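Local coordinates for nucleotidyltransferase-like protein (Exiguobacterium sibiricum, PDB 3C18), which is of unproven function but has the domain make-up of a nucleotidyltransferase, with a probable substrate-binding domain and a helix-turn-helix domain following a nucleotidyltransferase-like domain, at residues I23-R28 against V88-E93; W53-Y58 against S66-H71; L121-S126 against V220-K225; Y226-M231 against K266-I271. All coordinates share one frame; numbering follows the deposited sequence. Where two conformers were deposited one is given.

Contact 1: residues I23-R28 against V88-E93; sequences IAVEKR and VHWVSE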
loop_
_atom_site.group_PDB
_atom_site.type_symbol
_atom_site.label_atom_id
_atom_site.label_comp_id
_atom_site.label_asym_id
_atom_site.label_seq_id
_atom_site.Cartn_x
_atom_site.Cartn_y
_atom_site.Cartn_z
ATOM N N ILE A 23 -6.577 1.865 -26.356
ATOM C CA ILE A 23 -6.275 3.281 -26.260
ATOM C C ILE A 23 -4.814 3.507 -26.562
ATOM O O ILE A 23 -3.966 2.732 -26.154
ATOM C CB ILE A 23 -6.560 3.788 -24.809
ATOM C CG1 ILE A 23 -8.022 4.209 -24.672
ATOM C CG2 ILE A 23 -5.653 4.938 -24.441
ATOM C CD1 ILE A 23 -8.313 5.618 -25.127
ATOM N N ALA A 24 -4.533 4.589 -27.279
ATOM C CA ALA A 24 -3.167 4.986 -27.575
ATOM C C ALA A 24 -2.836 6.370 -26.980
ATOM O O ALA A 24 -3.610 7.314 -27.075
ATOM C CB ALA A 24 -2.908 4.928 -29.079
ATOM N N VAL A 25 -1.677 6.435 -26.343
ATOM C CA VAL A 25 -1.170 7.640 -25.719
ATOM C C VAL A 25 0.246 7.904 -26.189
ATOM O O VAL A 25 1.135 7.077 -26.048
ATOM C CB VAL A 25 -1.095 7.461 -24.194
ATOM C CG1 VAL A 25 -0.752 8.785 -23.491
ATOM C CG2 VAL A 25 -2.393 6.862 -23.675
ATOM N N GLU A 26 0.448 9.095 -26.722
ATOM C CA GLU A 26 1.752 9.516 -27.221
ATOM C C GLU A 26 2.535 10.237 -26.157
ATOM O O GLU A 26 1.982 10.967 -25.332
ATOM C CB GLU A 26 1.565 10.442 -28.416
ATOM C CG GLU A 26 2.860 10.831 -29.087
ATOM C CD GLU A 26 2.619 11.586 -30.378
ATOM O OE1 GLU A 26 1.629 12.344 -30.432
ATOM O OE2 GLU A 26 3.410 11.406 -31.330
ATOM N N LYS A 27 3.837 10.036 -26.182
ATOM C CA LYS A 27 4.715 10.755 -25.267
ATOM C C LYS A 27 4.593 12.255 -25.481
ATOM O O LYS A 27 4.354 12.727 -26.589
ATOM C CB LYS A 27 6.167 10.332 -25.431
ATOM C CG LYS A 27 6.778 10.719 -26.746
ATOM C CD LYS A 27 8.247 10.429 -26.720
ATOM C CE LYS A 27 8.894 10.750 -28.042
ATOM N NZ LYS A 27 10.346 10.574 -27.876
ATOM N N ARG A 28 4.732 12.992 -24.390
ATOM C CA ARG A 28 4.568 14.458 -24.409
ATOM C C ARG A 28 5.920 15.147 -24.412
ATOM O O ARG A 28 6.061 16.351 -24.649
ATOM C CB ARG A 28 3.767 14.899 -23.187
ATOM C CG ARG A 28 2.371 14.278 -23.122
ATOM C CD ARG A 28 1.791 14.412 -21.735
ATOM N NE ARG A 28 2.711 13.881 -20.748
ATOM C CZ ARG A 28 2.531 13.944 -19.439
ATOM N NH1 ARG A 28 1.454 14.534 -18.950
ATOM N NH2 ARG A 28 3.438 13.415 -18.623
ATOM N N VAL A 88 -6.171 6.928 -15.252
ATOM C CA VAL A 88 -7.248 7.907 -15.444
ATOM C C VAL A 88 -6.871 8.767 -16.637
ATOM O O VAL A 88 -7.675 9.001 -17.530
ATOM C CB VAL A 88 -7.513 8.803 -14.200
ATOM C CG1 VAL A 88 -8.417 9.973 -14.566
ATOM C CG2 VAL A 88 -8.110 7.992 -13.070
ATOM N N HIS A 89 -5.608 9.164 -16.654
ATOM C CA HIS A 89 -5.055 10.033 -17.700
ATOM C C HIS A 89 -5.097 9.337 -19.040
ATOM O O HIS A 89 -5.454 9.930 -20.058
ATOM C CB HIS A 89 -3.593 10.402 -17.396
ATOM C CG HIS A 89 -3.022 11.431 -18.317
ATOM N ND1 HIS A 89 -2.452 12.599 -17.863
ATOM C CD2 HIS A 89 -2.958 11.485 -19.671
ATOM C CE1 HIS A 89 -2.057 13.329 -18.895
ATOM N NE2 HIS A 89 -2.352 12.676 -20.005
ATOM N N TRP A 90 -4.742 8.056 -19.029
ATOM C CA TRP A 90 -4.707 7.294 -20.253
ATOM C C TRP A 90 -6.088 7.231 -20.888
ATOM O O TRP A 90 -6.242 7.408 -22.094
ATOM C CB TRP A 90 -4.232 5.853 -20.033
ATOM C CG TRP A 90 -2.800 5.723 -19.687
ATOM C CD1 TRP A 90 -1.821 6.634 -19.930
ATOM C CD2 TRP A 90 -2.162 4.595 -19.088
ATOM N NE1 TRP A 90 -0.627 6.170 -19.497
ATOM C CE2 TRP A 90 -0.801 4.916 -18.965
ATOM C CE3 TRP A 90 -2.609 3.354 -18.635
ATOM C CZ2 TRP A 90 0.133 4.032 -18.407
ATOM C CZ3 TRP A 90 -1.683 2.484 -18.061
ATOM C CH2 TRP A 90 -0.328 2.820 -17.973
ATOM N N VAL A 91 -7.077 6.907 -20.073
ATOM C CA VAL A 91 -8.420 6.677 -20.596
ATOM C C VAL A 91 -8.995 7.998 -21.028
ATOM O O VAL A 91 -9.698 8.067 -22.015
ATOM C CB VAL A 91 -9.374 6.046 -19.578
ATOM C CG1 VAL A 91 -10.797 6.042 -20.130
ATOM C CG2 VAL A 91 -8.907 4.607 -19.192
ATOM N N SER A 92 -8.648 9.062 -20.316
ATOM C CA SER A 92 -9.301 10.339 -20.582
ATOM C C SER A 92 -8.667 11.117 -21.731
ATOM O O SER A 92 -9.381 11.671 -22.571
ATOM C CB SER A 92 -9.369 11.196 -19.317
ATOM O OG SER A 92 -8.215 12.002 -19.194
ATOM N N GLU A 93 -7.342 11.143 -21.787
ATOM C CA GLU A 93 -6.658 11.892 -22.834
ATOM C C GLU A 93 -6.314 10.995 -24.019
ATOM O O GLU A 93 -5.977 11.461 -25.099
ATOM C CB GLU A 93 -5.380 12.533 -22.298
ATOM C CG GLU A 93 -5.611 13.466 -21.107
ATOM C CD GLU A 93 -6.619 14.564 -21.404
ATOM O OE1 GLU A 93 -6.395 15.344 -22.347
ATOM O OE2 GLU A 93 -7.632 14.653 -20.683
#
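Helix 85-93 packs across strand 19-26 of the mixed sheet in the nucleotidyltransferase-like domain, an alpha-on-beta layer in which the segment axes cross at 102°. Ile23 and Val25 lie two residues apart on the strand, and the CB of each points toward the helix. In Val25, CG1 lies anti to the backbone N (chi1 -172°), which turns CG2 to the helix; it meets the pyrrole side of the indole, with CG2 3.8 Å from CD1 of Trp90, the two side chains crossing at about a right angle. Trp90 keeps its CG beside its own backbone N; the indole also packs against Leu41 and Leu43 of strand 40-46, and its NE1 is satisfied by the carbonyl of Leu34. Ile23 instead touches helix backbone: its CG2 sits 3.5 Å from the carbonyl O of Trp90, while CD1 reaches Val91 O at 4.2 Å. Past the strand end, Arg28 bends at chi3 and comes tip to tip with the imidazole of His89, whose CG is anti to the backbone N. Arg28 is held by a salt bridge to Asp32, and its NH1 stops 3.7 Å from His89 CE1, with the guanidinium and imidazole planes 87° apart.

Contact 2: residues W53-Y58 against S66-H71; sequences WTVKHY and SLHLVH
Trp53 holds CG anti to its backbone N (chi1 160°) and His68 holds CG beside its own, which lays indole and imidazole side by side on one face of the beta hairpin formed by strands 53-60 and 63-71. Trp53 NE1 donates to His68 ND1 over 3.2 Å with an N-H...N angle of 169°; the acceptor lies in the indole plane, but the donor is 34° out of the imidazole plane. Val55, a non-hydrogen-bonded pair with His68, places CG2 over the centre of the imidazole, 3.8 Å from the ring centroid, a CH-pi contact. At the indole edge, Val70 CG2 approaches Trp53 CD1 to 3.3 Å. Backbone bonds run both ways between Thr54 and Leu69 and between Lys56 and Leu67; the straightest, Leu67 N to Lys56 O, spans 2.8 Å. Tyr58 carries the sheet on into the second subunit by antiparallel pairing. Because ND1 of His68 accepts from Trp53, the proton bonding Asp36 OD2, which Ser66 OG also binds, probably sits on NE2, favoured by the carboxylate. Gripped at both nitrogens and covered on one face by Val55, the ring is probably neutral, since the bond at ND1 would disfavour a second proton.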
loop_
_atom_site.group_PDB
_atom_site.type_symbol
_atom_site.label_atom_id
_atom_site.label_comp_id
_atom_site.label_asym_id
_atom_site.label_seq_id
_atom_site.Cartn_x
_atom_site.Cartn_y
_atom_site.Cartn_z
ATOM N N TRP A 53 -3.130 -7.911 -14.814
ATOM C CA TRP A 53 -2.454 -6.804 -15.491
ATOM C C TRP A 53 -1.035 -7.216 -15.871
ATOM O O TRP A 53 -0.297 -7.770 -15.060
ATOM C CB TRP A 53 -2.412 -5.578 -14.585
ATOM C CG TRP A 53 -1.372 -4.579 -14.964
ATOM C CD1 TRP A 53 -1.395 -3.745 -16.052
ATOM C CD2 TRP A 53 -0.146 -4.309 -14.287
ATOM N NE1 TRP A 53 -0.253 -2.987 -16.099
ATOM C CE2 TRP A 53 0.532 -3.314 -15.028
ATOM C CE3 TRP A 53 0.442 -4.801 -13.126
ATOM C CZ2 TRP A 53 1.763 -2.802 -14.648
ATOM C CZ3 TRP A 53 1.664 -4.302 -12.756
ATOM C CH2 TRP A 53 2.308 -3.284 -13.500
ATOM N N THR A 54 -0.677 -6.962 -17.108
ATOM C CA THR A 54 0.688 -7.279 -17.593
ATOM C C THR A 54 1.162 -6.260 -18.596
ATOM O O THR A 54 0.403 -5.373 -19.019
ATOM C CB THR A 54 0.849 -8.747 -18.140
ATOM O OG1 THR A 54 2.256 -9.047 -18.336
ATOM C CG2 THR A 54 0.046 -8.972 -19.426
ATOM N N VAL A 55 2.441 -6.355 -18.916
ATOM C CA VAL A 55 3.103 -5.396 -19.839
ATOM C C VAL A 55 4.003 -6.121 -20.835
ATOM O O VAL A 55 4.638 -7.114 -20.522
ATOM C CB VAL A 55 3.936 -4.368 -19.111
ATOM C CG1 VAL A 55 4.574 -3.372 -20.118
ATOM C CG2 VAL A 55 3.126 -3.676 -18.026
ATOM N N LYS A 56 4.006 -5.595 -22.041
ATOM C CA LYS A 56 4.830 -6.086 -23.153
ATOM C C LYS A 56 5.495 -4.863 -23.799
ATOM O O LYS A 56 4.912 -3.804 -23.853
ATOM C CB LYS A 56 3.937 -6.798 -24.177
ATOM C CG LYS A 56 3.018 -7.854 -23.570
ATOM C CD LYS A 56 2.215 -8.590 -24.633
ATOM C CE LYS A 56 1.125 -9.500 -24.011
ATOM N NZ LYS A 56 0.534 -10.554 -24.925
ATOM N N HIS A 57 6.735 -5.032 -24.236
ATOM C CA HIS A 57 7.542 -3.960 -24.876
ATOM C C HIS A 57 7.997 -4.349 -26.271
ATOM O O HIS A 57 8.593 -5.387 -26.472
ATOM C CB HIS A 57 8.812 -3.634 -24.075
ATOM C CG HIS A 57 8.566 -2.860 -22.826
ATOM N ND1 HIS A 57 9.540 -2.673 -21.865
ATOM C CD2 HIS A 57 7.445 -2.275 -22.349
ATOM C CE1 HIS A 57 9.033 -1.963 -20.871
ATOM N NE2 HIS A 57 7.772 -1.692 -21.148
ATOM N N TYR A 58 7.730 -3.454 -27.204
ATOM C CA TYR A 58 8.016 -3.629 -28.617
ATOM C C TYR A 58 8.755 -2.454 -29.237
ATOM O O TYR A 58 8.690 -1.330 -28.758
ATOM C CB TYR A 58 6.686 -3.701 -29.385
ATOM C CG TYR A 58 5.753 -4.798 -28.937
ATOM C CD1 TYR A 58 5.949 -6.116 -29.347
ATOM C CD2 TYR A 58 4.661 -4.518 -28.116
ATOM C CE1 TYR A 58 5.099 -7.111 -28.939
ATOM C CE2 TYR A 58 3.801 -5.515 -27.708
ATOM C CZ TYR A 58 4.031 -6.801 -28.119
ATOM O OH TYR A 58 3.180 -7.790 -27.720
ATOM N N SER A 66 5.058 0.548 -25.553
ATOM C CA SER A 66 4.698 -0.201 -24.340
ATOM C C SER A 66 3.218 -0.595 -24.404
ATOM O O SER A 66 2.351 0.216 -24.662
ATOM C CB SER A 66 4.934 0.630 -23.075
ATOM O OG SER A 66 4.752 -0.186 -21.936
ATOM N N LEU A 67 2.958 -1.865 -24.174
ATOM C CA LEU A 67 1.600 -2.344 -24.132
ATOM C C LEU A 67 1.196 -2.814 -22.729
ATOM O O LEU A 67 1.768 -3.768 -22.170
ATOM C CB LEU A 67 1.415 -3.435 -25.168
ATOM C CG LEU A 67 -0.014 -3.848 -25.493
ATOM C CD1 LEU A 67 -0.129 -4.306 -26.910
ATOM C CD2 LEU A 67 -0.449 -4.937 -24.525
ATOM N N HIS A 68 0.209 -2.111 -22.184
ATOM C CA HIS A 68 -0.445 -2.483 -20.929
ATOM C C HIS A 68 -1.733 -3.251 -21.201
ATOM O O HIS A 68 -2.641 -2.750 -21.827
ATOM C CB HIS A 68 -0.691 -1.262 -20.049
ATOM C CG HIS A 68 0.564 -0.738 -19.398
ATOM N ND1 HIS A 68 0.733 -0.688 -18.030
ATOM C CD2 HIS A 68 1.726 -0.283 -19.936
ATOM C CE1 HIS A 68 1.933 -0.197 -17.752
ATOM N NE2 HIS A 68 2.560 0.048 -18.893
ATOM N N LEU A 69 -1.743 -4.496 -20.746
ATOM C CA LEU A 69 -2.866 -5.415 -20.880
ATOM C C LEU A 69 -3.482 -5.524 -19.495
ATOM O O LEU A 69 -2.817 -5.973 -18.560
ATOM C CB LEU A 69 -2.386 -6.803 -21.357
ATOM C CG LEU A 69 -3.489 -7.800 -21.754
ATOM C CD1 LEU A 69 -4.342 -7.266 -22.888
ATOM C CD2 LEU A 69 -2.892 -9.132 -22.136
ATOM N N VAL A 70 -4.721 -5.043 -19.369
ATOM C CA VAL A 70 -5.418 -4.998 -18.082
ATOM C C VAL A 70 -6.817 -5.570 -18.174
ATOM O O VAL A 70 -7.520 -5.319 -19.122
ATOM C CB VAL A 70 -5.548 -3.557 -17.599
ATOM C CG1 VAL A 70 -6.191 -3.506 -16.220
ATOM C CG2 VAL A 70 -4.167 -2.901 -17.572
ATOM N N HIS A 71 -7.196 -6.331 -17.169
ATOM C CA HIS A 71 -8.570 -6.887 -17.131
ATOM C C HIS A 71 -9.539 -5.776 -16.784
ATOM O O HIS A 71 -9.249 -4.925 -15.952
ATOM C CB HIS A 71 -8.682 -8.015 -16.103
ATOM C CG HIS A 71 -9.919 -8.833 -16.254
ATOM N ND1 HIS A 71 -11.164 -8.357 -15.894
ATOM C CD2 HIS A 71 -10.119 -10.065 -16.772
ATOM C CE1 HIS A 71 -12.074 -9.273 -16.160
ATOM N NE2 HIS A 71 -11.465 -10.332 -16.674
#

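Contact 3: residues L121-S126 against V220-K225; sequences LQMSLS and VLSGGK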
loop_
_atom_site.group_PDB
_atom_site.type_symbol
_atom_site.label_atom_id
_atom_site.label_comp_id
_atom_site.label_asym_id
_atom_site.label_seq_id
_atom_site.Cartn_x
_atom_site.Cartn_y
_atom_site.Cartn_z
ATOM N N LEU A 121 -16.570 5.849 -0.258
ATOM C CA LEU A 121 -15.665 4.716 0.032
ATOM C C LEU A 121 -14.239 5.226 0.143
ATOM O O LEU A 121 -13.479 4.843 1.034
ATOM C CB LEU A 121 -15.741 3.651 -1.070
ATOM C CG LEU A 121 -14.734 2.506 -0.923
ATOM C CD1 LEU A 121 -14.776 1.906 0.462
ATOM C CD2 LEU A 121 -14.960 1.467 -2.003
ATOM N N GLN A 122 -13.888 6.114 -0.772
ATOM C CA GLN A 122 -12.553 6.741 -0.753
ATOM C C GLN A 122 -12.319 7.558 0.526
ATOM O O GLN A 122 -11.198 7.640 1.045
ATOM C CB GLN A 122 -12.353 7.574 -2.000
ATOM C CG GLN A 122 -12.126 6.701 -3.265
ATOM C CD GLN A 122 -11.901 7.501 -4.496
ATOM O OE1 GLN A 122 -11.250 8.558 -4.450
ATOM N NE2 GLN A 122 -12.419 6.998 -5.646
HETATM N N MSE A 123 -13.389 8.172 1.027
HETATM C CA MSE A 123 -13.306 8.998 2.221
HETATM C C MSE A 123 -13.084 8.113 3.409
HETATM O O MSE A 123 -12.293 8.436 4.264
HETATM C CB MSE A 123 -14.525 9.909 2.415
HETATM C CG MSE A 123 -14.575 11.048 1.454
HETATM SE SE MSE A 123 -15.860 12.408 1.966
HETATM C CE MSE A 123 -17.498 11.407 1.716
ATOM N N SER A 124 -13.711 6.949 3.441
ATOM C CA SER A 124 -13.503 6.012 4.567
ATOM C C SER A 124 -12.095 5.444 4.542
ATOM O O SER A 124 -11.493 5.248 5.556
ATOM C CB SER A 124 -14.518 4.872 4.571
ATOM O OG SER A 124 -15.849 5.359 4.823
ATOM N N LEU A 125 -11.579 5.178 3.349
ATOM C CA LEU A 125 -10.217 4.661 3.205
ATOM C C LEU A 125 -9.177 5.696 3.621
ATOM O O LEU A 125 -8.200 5.382 4.244
ATOM C CB LEU A 125 -9.967 4.148 1.782
ATOM C CG LEU A 125 -10.780 2.871 1.440
ATOM C CD1 LEU A 125 -10.835 2.548 -0.074
ATOM C CD2 LEU A 125 -10.170 1.689 2.190
ATOM N N SER A 126 -9.434 6.956 3.316
ATOM C CA SER A 126 -8.513 8.043 3.675
ATOM C C SER A 126 -8.546 8.283 5.179
ATOM O O SER A 126 -7.515 8.423 5.871
ATOM C CB SER A 126 -8.927 9.314 2.921
ATOM O OG SER A 126 -8.003 10.358 3.113
ATOM N N VAL A 220 -15.301 13.097 11.389
ATOM C CA VAL A 220 -15.660 11.754 11.788
ATOM C C VAL A 220 -16.786 11.223 10.909
ATOM O O VAL A 220 -16.806 10.044 10.503
ATOM C CB VAL A 220 -16.020 11.718 13.317
ATOM C CG1 VAL A 220 -17.371 12.372 13.572
ATOM C CG2 VAL A 220 -16.004 10.282 13.829
ATOM N N LEU A 221 -17.728 12.095 10.588
ATOM C CA LEU A 221 -18.883 11.641 9.790
ATOM C C LEU A 221 -18.507 11.387 8.338
ATOM O O LEU A 221 -19.114 10.552 7.652
ATOM C CB LEU A 221 -20.085 12.571 9.913
ATOM C CG LEU A 221 -20.772 12.541 11.285
ATOM C CD1 LEU A 221 -21.982 13.506 11.303
ATOM C CD2 LEU A 221 -21.186 11.108 11.674
ATOM N N SER A 222 -17.472 12.062 7.872
ATOM C CA SER A 222 -17.018 11.875 6.486
ATOM C C SER A 222 -16.382 10.505 6.375
ATOM O O SER A 222 -16.526 9.770 5.387
ATOM C CB SER A 222 -16.012 12.944 6.081
ATOM O OG SER A 222 -16.663 14.200 5.945
ATOM N N GLY A 223 -15.708 10.159 7.443
ATOM C CA GLY A 223 -14.986 8.923 7.506
ATOM C C GLY A 223 -15.904 7.723 7.682
ATOM O O GLY A 223 -15.686 6.658 7.104
ATOM N N GLY A 224 -16.974 7.912 8.433
ATOM C CA GLY A 224 -17.821 6.765 8.799
ATOM C C GLY A 224 -19.031 6.558 7.925
ATOM O O GLY A 224 -19.662 5.520 7.961
ATOM N N LYS A 225 -19.356 7.566 7.151
ATOM C CA LYS A 225 -20.596 7.556 6.354
ATOM C C LYS A 225 -20.808 6.281 5.502
ATOM O O LYS A 225 -21.882 5.675 5.491
ATOM C CB LYS A 225 -20.662 8.832 5.509
ATOM C CG LYS A 225 -21.725 8.889 4.458
ATOM C CD LYS A 225 -21.681 10.262 3.755
ATOM C CE LYS A 225 -22.359 10.223 2.388
ATOM N NZ LYS A 225 -23.843 10.216 2.431
HETATM O O HOH W 1 -17.527 7.621 4.047
#
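One direct hydrogen bond and one water bridge make up the polar part of this crossing, where helix 116-142 meets the start of helix 220-231 at a segment angle of -116°. Ser124 and Gly223 bring their CA atoms to 4.4 Å. With its OG beside the backbone N (chi1 -66°), Ser124 donates to Gly223 O over a short 2.6 Å; the hydroxyl stands 34° above the carbonyl plane and so misses the lone-pair direction. The CA of Ser124 adds a weaker CA-H...O contact to the same oxygen at 3.4 Å. A water donates to Ser124 OG and, at 2.7 Å, to Ser222 O, tying the preceding carbonyl of the helix to the same hydroxyl.

The van der Waals part belongs to Met123, a selenomethionine. Its CB touches a carbonyl oxygen, Ser222 O, at 3.6 Å, and the chain, bent at chi3, brings SE to 4.2 Å from Ser222 CB. Leu163 and Leu166 of helix 146-167 also pack on this side chain, whereas the hydroxyl of Ser222 is bonded to Glu167.

An alanine in place of Ser124 would remove both the bond to Gly223 O and one of the water's two acceptors, and would probably leave the crossing less firmly fixed. Helix 220-231 is kinked at Tyr226 and Leu227, whose backbone N atoms lack bonds to the preceding turn, so Ser222 O and Gly223 O are without their regular helical donors. The water at Ser222 O and Ser124 OG at Gly223 O bond to them instead, doing the work of the missing helical N-H groups.

Contact 4: residues Y226-M231 against K266-I271; sequences YLFEVM and KGLIRI
The helix-turn-helix domain closes part of its hydrophobic core here, where helix 220-231 faces the loop and the first residues of strand 269-275. Phe228 keeps CG beside its backbone N (chi1 -57°), which places the far rim of the ring against Leu268 and Ile269. CZ meets Leu268 CB at 3.8 Å, with the two side chains at about a right angle, while CE1 lies 3.9 Å from Ile269 CG1. Ile269 extends its chain so that CD1 slots in beside the helix, 4.1 Å from the SE of Met231, a selenomethionine, and 4.4 Å from Leu227 CD2. Leu268 and Ile269 follow helix 253-265, which ends in a Schellman motif at Gly267, where phi is 81°; this turn leads the chain into an edge strand of the three-stranded antiparallel sheet, a beta-wing arrangement reminiscent of winged helix-turn-helix domains. Phe263 of helix 253-265 meets the Phe228 ring edge-to-face and also packs on Ile269. An alanine in place of Phe228 would remove the ring that touches Leu268, Ile269 and Phe263, and would probably loosen the packing of helix on strand. Met231, bent at chi3, also packs on Tyr286 and Pro288 of strand 281-288.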
loop_
_atom_site.group_PDB
_atom_site.type_symbol
_atom_site.label_atom_id
_atom_site.label_comp_id
_atom_site.label_asym_id
_atom_site.label_seq_id
_atom_site.Cartn_x
_atom_site.Cartn_y
_atom_site.Cartn_z
ATOM N N TYR A 226 -19.778 5.864 4.797
ATOM C CA TYR A 226 -19.893 4.655 3.956
ATOM C C TYR A 226 -20.173 3.432 4.802
ATOM O O TYR A 226 -21.022 2.625 4.490
ATOM C CB TYR A 226 -18.629 4.456 3.133
ATOM C CG TYR A 226 -18.668 3.262 2.208
ATOM C CD1 TYR A 226 -19.148 3.375 0.915
ATOM C CD2 TYR A 226 -18.203 2.047 2.613
ATOM C CE1 TYR A 226 -19.160 2.305 0.069
ATOM C CE2 TYR A 226 -18.232 0.953 1.770
ATOM C CZ TYR A 226 -18.707 1.099 0.504
ATOM O OH TYR A 226 -18.727 0.012 -0.319
ATOM N N LEU A 227 -19.464 3.316 5.904
ATOM C CA LEU A 227 -19.630 2.175 6.821
ATOM C C LEU A 227 -21.036 2.203 7.404
ATOM O O LEU A 227 -21.804 1.258 7.278
ATOM C CB LEU A 227 -18.565 2.233 7.944
ATOM C CG LEU A 227 -18.606 1.147 9.029
ATOM C CD1 LEU A 227 -18.409 -0.261 8.366
ATOM C CD2 LEU A 227 -17.510 1.379 10.100
ATOM N N PHE A 228 -21.449 3.352 7.902
ATOM C CA PHE A 228 -22.769 3.452 8.580
ATOM C C PHE A 228 -23.920 3.119 7.638
ATOM O O PHE A 228 -24.860 2.436 7.995
ATOM C CB PHE A 228 -23.001 4.836 9.164
ATOM C CG PHE A 228 -21.945 5.261 10.125
ATOM C CD1 PHE A 228 -21.278 4.314 10.874
ATOM C CD2 PHE A 228 -21.683 6.603 10.331
ATOM C CE1 PHE A 228 -20.328 4.691 11.792
ATOM C CE2 PHE A 228 -20.698 6.991 11.225
ATOM C CZ PHE A 228 -20.028 6.022 11.955
ATOM N N GLU A 229 -23.782 3.539 6.402
ATOM C CA GLU A 229 -24.824 3.321 5.404
ATOM C C GLU A 229 -24.929 1.835 5.114
ATOM O O GLU A 229 -26.027 1.299 4.984
ATOM C CB GLU A 229 -24.533 4.058 4.104
ATOM C CG GLU A 229 -25.601 3.876 3.012
ATOM N N VAL A 230 -23.787 1.165 4.998
ATOM C CA VAL A 230 -23.810 -0.295 4.746
ATOM C C VAL A 230 -24.443 -0.985 5.960
ATOM O O VAL A 230 -25.252 -1.907 5.831
ATOM C CB VAL A 230 -22.404 -0.876 4.470
ATOM C CG1 VAL A 230 -22.391 -2.420 4.615
ATOM C CG2 VAL A 230 -21.951 -0.465 3.097
HETATM N N MSE A 231 -24.096 -0.512 7.149
HETATM C CA MSE A 231 -24.582 -1.151 8.384
HETATM C C MSE A 231 -26.078 -1.013 8.553
HETATM O O MSE A 231 -26.770 -1.928 9.020
HETATM C CB MSE A 231 -23.847 -0.628 9.598
HETATM C CG MSE A 231 -22.473 -1.166 9.710
HETATM SE SE MSE A 231 -21.443 -0.449 11.196
HETATM C CE MSE A 231 -22.159 -1.556 12.621
ATOM N N LYS A 266 -16.536 7.500 19.908
ATOM C CA LYS A 266 -17.093 8.795 19.511
ATOM C C LYS A 266 -18.606 8.775 19.594
ATOM O O LYS A 266 -19.291 9.750 19.259
ATOM C CB LYS A 266 -16.694 9.149 18.082
ATOM C CG LYS A 266 -15.234 9.400 17.919
ATOM C CD LYS A 266 -14.743 10.444 18.861
ATOM C CE LYS A 266 -13.237 10.418 18.973
ATOM N NZ LYS A 266 -12.784 11.102 20.194
ATOM N N GLY A 267 -19.121 7.635 20.013
ATOM C CA GLY A 267 -20.547 7.480 20.251
ATOM C C GLY A 267 -21.379 7.212 19.032
ATOM O O GLY A 267 -22.585 7.281 19.097
ATOM N N LEU A 268 -20.746 6.844 17.926
ATOM C CA LEU A 268 -21.483 6.636 16.653
ATOM C C LEU A 268 -21.855 5.177 16.381
ATOM O O LEU A 268 -22.664 4.859 15.522
ATOM C CB LEU A 268 -20.650 7.157 15.496
ATOM C CG LEU A 268 -20.466 8.680 15.520
ATOM C CD1 LEU A 268 -19.449 9.102 14.448
ATOM C CD2 LEU A 268 -21.815 9.339 15.300
ATOM N N ILE A 269 -21.211 4.301 17.131
ATOM C CA ILE A 269 -21.479 2.869 17.058
ATOM C C ILE A 269 -21.676 2.371 18.465
ATOM O O ILE A 269 -20.992 2.794 19.405
ATOM C CB ILE A 269 -20.354 2.063 16.340
ATOM C CG1 ILE A 269 -20.486 2.161 14.819
ATOM C CG2 ILE A 269 -20.451 0.577 16.685
ATOM C CD1 ILE A 269 -19.332 1.507 14.069
ATOM N N ARG A 270 -22.660 1.505 18.612
ATOM C CA ARG A 270 -23.004 0.909 19.896
ATOM C C ARG A 270 -22.531 -0.515 19.999
ATOM O O ARG A 270 -22.871 -1.329 19.210
ATOM C CB ARG A 270 -24.538 0.938 20.106
ATOM C CG ARG A 270 -24.999 0.373 21.466
ATOM C CD ARG A 270 -26.471 0.732 21.778
ATOM N NE ARG A 270 -27.281 0.713 20.559
ATOM C CZ ARG A 270 -27.818 1.794 20.003
ATOM N NH1 ARG A 270 -27.686 2.986 20.585
ATOM N NH2 ARG A 270 -28.516 1.673 18.875
ATOM N N ILE A 271 -21.760 -0.791 21.029
ATOM C CA ILE A 271 -21.245 -2.153 21.292
ATOM C C ILE A 271 -22.091 -2.908 22.312
ATOM O O ILE A 271 -22.457 -2.392 23.366
ATOM C CB ILE A 271 -19.726 -2.118 21.742
ATOM C CG1 ILE A 271 -19.175 -3.522 21.819
ATOM C CG2 ILE A 271 -19.559 -1.421 23.061
ATOM C CD1 ILE A 271 -17.678 -3.587 22.021
#

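In the fold
Contacts 1 and 2 share the five-stranded mixed sheet of the nucleotidyltransferase-like domain, their centres 14 Å apart, and contact 2 is nested within the chain loop closed by contact 1. They meet where Trp90 packs edge-to-face with His68. Contacts 3 and 4 follow in turn along the chain and both use helix 220-231, with centres 11 Å apart; Tyr226 beside Ser124 and Leu268 beside Val220 join them. Contacts 1 and 4 lie on opposite sides of the chain's centre, about 40 Å apart between centres. Helix 220-231 thus links the helical region to the helix-turn-helix domain, while the hairpin of contact 2 meets the second subunit.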